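Local coordinates for protein alpha-glucosidase (Pseudoalteromonas sp. K8, PDB 5HQA) that hydrolyses alpha-glucosides as a glycoside hydrolase of family 97 and is activated by chloride, at residues D584-I598 with L646-A660. Numbering follows the deposited sequence. Where two conformers were deposited one is given.
Sequences DWYLGAVTDEQARTI and LKLATSGGTAIRFKA. With MG (magnesium ion), chain F.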
# COMPACT_ATOMS: atom_id res chain seq x y z
N ASP A 584 -6.97 11.98 -21.69
CA ASP A 584 -7.03 12.97 -20.62
C ASP A 584 -5.92 12.78 -19.59
O ASP A 584 -5.54 11.65 -19.26
CB ASP A 584 -8.38 12.92 -19.91
CG ASP A 584 -9.51 13.44 -20.75
OD1 ASP A 584 -10.64 13.51 -20.23
OD2 ASP A 584 -9.27 13.79 -21.94
N TRP A 585 -5.41 13.90 -19.08
CA TRP A 585 -4.53 13.94 -17.93
C TRP A 585 -5.31 14.42 -16.71
O TRP A 585 -6.32 15.12 -16.82
CB TRP A 585 -3.34 14.88 -18.16
CG TRP A 585 -2.26 14.34 -19.03
CD1 TRP A 585 -2.19 14.37 -20.40
CD2 TRP A 585 -1.05 13.71 -18.58
NE1 TRP A 585 -1.02 13.79 -20.83
CE2 TRP A 585 -0.30 13.38 -19.74
CE3 TRP A 585 -0.53 13.39 -17.32
CZ2 TRP A 585 0.93 12.74 -19.66
CZ3 TRP A 585 0.69 12.75 -17.25
CH2 TRP A 585 1.41 12.43 -18.42
N TYR A 586 -4.81 14.05 -15.54
CA TYR A 586 -5.40 14.47 -14.27
C TYR A 586 -4.29 14.93 -13.34
O TYR A 586 -3.16 14.44 -13.42
CB TYR A 586 -6.18 13.33 -13.62
CG TYR A 586 -7.51 13.10 -14.30
CD1 TYR A 586 -7.59 12.42 -15.51
CD2 TYR A 586 -8.68 13.57 -13.72
CE1 TYR A 586 -8.82 12.22 -16.14
CE2 TYR A 586 -9.91 13.38 -14.33
CZ TYR A 586 -9.97 12.71 -15.54
OH TYR A 586 -11.19 12.51 -16.13
N LEU A 587 -4.61 15.87 -12.46
CA LEU A 587 -3.64 16.33 -11.48
C LEU A 587 -4.30 16.37 -10.11
O LEU A 587 -5.47 16.75 -9.98
CB LEU A 587 -3.08 17.72 -11.85
CG LEU A 587 -2.08 18.36 -10.88
CD1 LEU A 587 -1.07 19.21 -11.64
CD2 LEU A 587 -2.79 19.20 -9.81
N GLY A 588 -3.55 15.99 -9.08
CA GLY A 588 -4.00 16.20 -7.72
C GLY A 588 -2.86 16.75 -6.89
O GLY A 588 -1.71 16.34 -7.06
N ALA A 589 -3.16 17.70 -6.01
CA ALA A 589 -2.16 18.25 -5.10
C ALA A 589 -2.79 18.39 -3.72
O ALA A 589 -3.97 18.75 -3.62
CB ALA A 589 -1.63 19.60 -5.60
N VAL A 590 -2.02 18.10 -2.67
CA VAL A 590 -2.47 18.34 -1.30
C VAL A 590 -1.33 18.96 -0.51
O VAL A 590 -0.15 18.81 -0.84
CB VAL A 590 -2.97 17.06 -0.59
CG1 VAL A 590 -4.17 16.45 -1.33
CG2 VAL A 590 -1.84 16.06 -0.42
N THR A 591 -1.70 19.66 0.56
CA THR A 591 -0.73 20.20 1.49
C THR A 591 -1.02 19.67 2.89
O THR A 591 -1.95 18.89 3.11
CB THR A 591 -0.76 21.73 1.46
OG1 THR A 591 0.28 22.24 2.31
CG2 THR A 591 -2.13 22.25 1.94
N ASP A 592 -0.18 20.09 3.84
CA ASP A 592 -0.32 19.71 5.24
C ASP A 592 -1.10 20.80 5.99
O ASP A 592 -2.03 21.38 5.43
CB ASP A 592 1.07 19.49 5.87
CG ASP A 592 1.99 20.71 5.73
OD1 ASP A 592 1.52 21.75 5.23
OD2 ASP A 592 3.17 20.64 6.15
N GLU A 593 -0.71 21.10 7.23
CA GLU A 593 -1.45 22.11 7.98
C GLU A 593 -1.22 23.53 7.45
O GLU A 593 -1.96 24.45 7.84
CB GLU A 593 -1.08 22.05 9.47
CG GLU A 593 0.32 22.60 9.81
CD GLU A 593 1.46 21.65 9.42
OE1 GLU A 593 1.19 20.46 9.12
OE2 GLU A 593 2.63 22.10 9.41
N GLN A 594 -0.24 23.73 6.57
CA GLN A 594 0.09 25.06 6.07
C GLN A 594 -0.54 25.30 4.71
O GLN A 594 -0.55 24.42 3.85
CB GLN A 594 1.61 25.23 5.96
CG GLN A 594 2.37 25.20 7.27
CD GLN A 594 3.82 25.61 7.11
OE1 GLN A 594 4.24 26.05 6.03
NE2 GLN A 594 4.60 25.48 8.18
N ALA A 595 -1.06 26.52 4.51
CA ALA A 595 -1.38 26.96 3.15
C ALA A 595 -0.09 27.07 2.35
O ALA A 595 0.95 27.50 2.87
CB ALA A 595 -2.10 28.31 3.19
N ARG A 596 -0.13 26.65 1.09
CA ARG A 596 1.07 26.58 0.26
C ARG A 596 0.75 27.03 -1.16
O ARG A 596 -0.30 26.70 -1.70
CB ARG A 596 1.67 25.16 0.19
CG ARG A 596 2.35 24.72 1.47
CD ARG A 596 3.01 23.31 1.39
NE ARG A 596 3.28 22.89 2.76
CZ ARG A 596 4.35 23.25 3.45
NH1 ARG A 596 5.27 24.01 2.85
NH2 ARG A 596 4.53 22.87 4.71
N THR A 597 1.69 27.77 -1.75
CA THR A 597 1.65 28.12 -3.17
C THR A 597 2.68 27.28 -3.90
O THR A 597 3.84 27.22 -3.49
CB THR A 597 1.95 29.61 -3.36
OG1 THR A 597 0.94 30.38 -2.70
CG2 THR A 597 1.98 29.97 -4.84
N ILE A 598 2.25 26.61 -4.97
CA ILE A 598 3.12 25.71 -5.72
C ILE A 598 3.05 26.09 -7.20
O ILE A 598 1.96 26.10 -7.78
CB ILE A 598 2.74 24.24 -5.54
CG1 ILE A 598 2.58 23.91 -4.06
CG2 ILE A 598 3.79 23.34 -6.19
CD1 ILE A 598 1.80 22.65 -3.83
N LEU A 646 -0.64 26.74 -8.12
CA LEU A 646 -1.55 26.11 -7.16
C LEU A 646 -1.55 26.91 -5.87
O LEU A 646 -0.48 27.19 -5.31
CB LEU A 646 -1.13 24.67 -6.90
CG LEU A 646 -1.07 23.77 -8.13
CD1 LEU A 646 -0.52 22.40 -7.77
CD2 LEU A 646 -2.45 23.67 -8.76
N LYS A 647 -2.73 27.29 -5.40
CA LYS A 647 -2.89 27.98 -4.12
C LYS A 647 -3.71 27.06 -3.23
O LYS A 647 -4.94 27.01 -3.34
CB LYS A 647 -3.54 29.34 -4.29
CG LYS A 647 -2.78 30.22 -5.25
CD LYS A 647 -2.35 31.51 -4.61
CE LYS A 647 -2.02 32.53 -5.70
NZ LYS A 647 -2.07 33.94 -5.22
N LEU A 648 -3.02 26.35 -2.34
CA LEU A 648 -3.64 25.36 -1.48
C LEU A 648 -3.95 26.00 -0.13
O LEU A 648 -3.08 26.62 0.48
CB LEU A 648 -2.70 24.16 -1.30
CG LEU A 648 -2.70 23.04 -2.36
CD1 LEU A 648 -2.84 23.56 -3.78
CD2 LEU A 648 -1.47 22.16 -2.25
N ALA A 649 -5.20 25.86 0.32
CA ALA A 649 -5.57 26.36 1.63
C ALA A 649 -4.93 25.48 2.71
O ALA A 649 -4.30 24.46 2.42
CB ALA A 649 -7.09 26.37 1.80
N THR A 650 -5.07 25.89 3.97
CA THR A 650 -4.64 25.02 5.06
C THR A 650 -5.35 23.68 4.95
O THR A 650 -6.58 23.62 4.82
CB THR A 650 -4.91 25.66 6.42
OG1 THR A 650 -6.30 26.01 6.52
CG2 THR A 650 -4.04 26.92 6.60
N SER A 651 -4.56 22.60 4.98
CA SER A 651 -5.03 21.24 4.68
C SER A 651 -5.95 21.22 3.46
O SER A 651 -7.01 20.59 3.44
CB SER A 651 -5.71 20.61 5.90
OG SER A 651 -5.69 19.20 5.76
N GLY A 652 -5.52 21.94 2.42
CA GLY A 652 -6.27 22.04 1.19
C GLY A 652 -5.67 21.22 0.06
O GLY A 652 -4.75 20.42 0.23
N GLY A 653 -6.22 21.44 -1.13
CA GLY A 653 -5.82 20.66 -2.28
C GLY A 653 -6.45 21.21 -3.54
O GLY A 653 -7.28 22.12 -3.50
N THR A 654 -6.02 20.65 -4.67
CA THR A 654 -6.56 20.99 -5.97
C THR A 654 -6.64 19.72 -6.80
O THR A 654 -5.72 18.89 -6.75
CB THR A 654 -5.71 22.04 -6.71
OG1 THR A 654 -5.84 23.30 -6.05
CG2 THR A 654 -6.19 22.23 -8.14
N ALA A 655 -7.74 19.56 -7.52
CA ALA A 655 -7.94 18.45 -8.44
C ALA A 655 -8.24 19.03 -9.81
O ALA A 655 -9.03 19.98 -9.93
CB ALA A 655 -9.09 17.55 -7.99
N ILE A 656 -7.62 18.48 -10.86
CA ILE A 656 -7.79 19.01 -12.21
C ILE A 656 -8.02 17.86 -13.18
O ILE A 656 -7.28 16.87 -13.16
CB ILE A 656 -6.58 19.83 -12.67
CG1 ILE A 656 -6.26 20.93 -11.65
CG2 ILE A 656 -6.84 20.43 -14.06
CD1 ILE A 656 -5.07 21.74 -12.04
N ARG A 657 -9.02 18.01 -14.04
CA ARG A 657 -9.16 17.18 -15.22
C ARG A 657 -8.69 17.99 -16.43
O ARG A 657 -9.22 19.07 -16.70
CB ARG A 657 -10.60 16.73 -15.43
CG ARG A 657 -10.80 16.03 -16.76
CD ARG A 657 -12.23 15.60 -16.99
NE ARG A 657 -12.33 14.95 -18.29
CZ ARG A 657 -13.47 14.61 -18.88
NH1 ARG A 657 -14.63 14.86 -18.28
NH2 ARG A 657 -13.45 14.03 -20.08
N PHE A 658 -7.67 17.50 -17.13
CA PHE A 658 -7.21 18.10 -18.37
C PHE A 658 -7.90 17.35 -19.50
O PHE A 658 -7.44 16.27 -19.91
CB PHE A 658 -5.69 18.04 -18.50
CG PHE A 658 -4.98 18.85 -17.47
CD1 PHE A 658 -4.77 20.21 -17.66
CD2 PHE A 658 -4.51 18.25 -16.30
CE1 PHE A 658 -4.11 20.96 -16.70
CE2 PHE A 658 -3.85 19.00 -15.34
CZ PHE A 658 -3.64 20.35 -15.54
N LYS A 659 -9.00 17.90 -19.99
CA LYS A 659 -9.79 17.22 -21.01
C LYS A 659 -9.18 17.51 -22.38
O LYS A 659 -9.17 18.66 -22.83
CB LYS A 659 -11.24 17.68 -20.94
CG LYS A 659 -12.14 17.09 -21.99
CD LYS A 659 -13.51 17.74 -21.88
CE LYS A 659 -14.57 16.94 -22.61
NZ LYS A 659 -15.91 17.54 -22.38
N ALA A 660 -8.68 16.47 -23.04
CA ALA A 660 -8.16 16.63 -24.40
C ALA A 660 -9.28 17.05 -25.32
O ALA A 660 -10.38 16.50 -25.26
CB ALA A 660 -7.53 15.32 -24.90
MG MG F . 4.60 19.46 7.12
O HOH W 1 -10.99 13.94 -23.98
O HOH W 2 3.41 18.95 8.67
O HOH W 3 5.02 21.23 8.14
O HOH W 4 6.15 18.50 8.11
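R657 reaches along its strand toward the C-terminal end and grips D584 side-on. NE and NH2 of R657 both donate to OD1 of D584, each at 2.9 Å, near the guanidinium plane. The carboxylate is turned 46° from that plane. OD2 of D584 takes the backbone N of A660 at 3.0 Å, from above the carboxylate plane. NH1 of R657 salt-bridges D549. The R657 chain is extended, with CG anti to the backbone N (chi1 172°). This lays its methylenes alongside the Y586 ring, CB of R657 3.6 Å from CE2 of Y586. Ring and guanidinium are nearly parallel, 9° apart. A methionine at R657 would probably leave the carboxylates of D584 and D549 without their charged mate.

Strands 585-591 and 653-660 pair antiparallel. L587, I656 and F658 share one face, where CB of L587 meets the F658 ring edge at CE2 (3.8 Å). Beyond the turns, 596-598 pairs with 646-648 in a second sheet. It folds over that face and puts CD1 of L646 against CB of A589 at 3.7 Å. At the turn, D592 binds magnesium through OD2 (2.1 Å), with G565 O, D566 OD1 and three waters, and R596 clamps both D592 oxygens.

The two long strands are the middle pair of the six-stranded antiparallel sheet in the C-terminal beta-sandwich domain. Strand 567-574 flanks 585-591, strand 611-618 flanks 653-660, and helix 513-522 packs on V590 and A655.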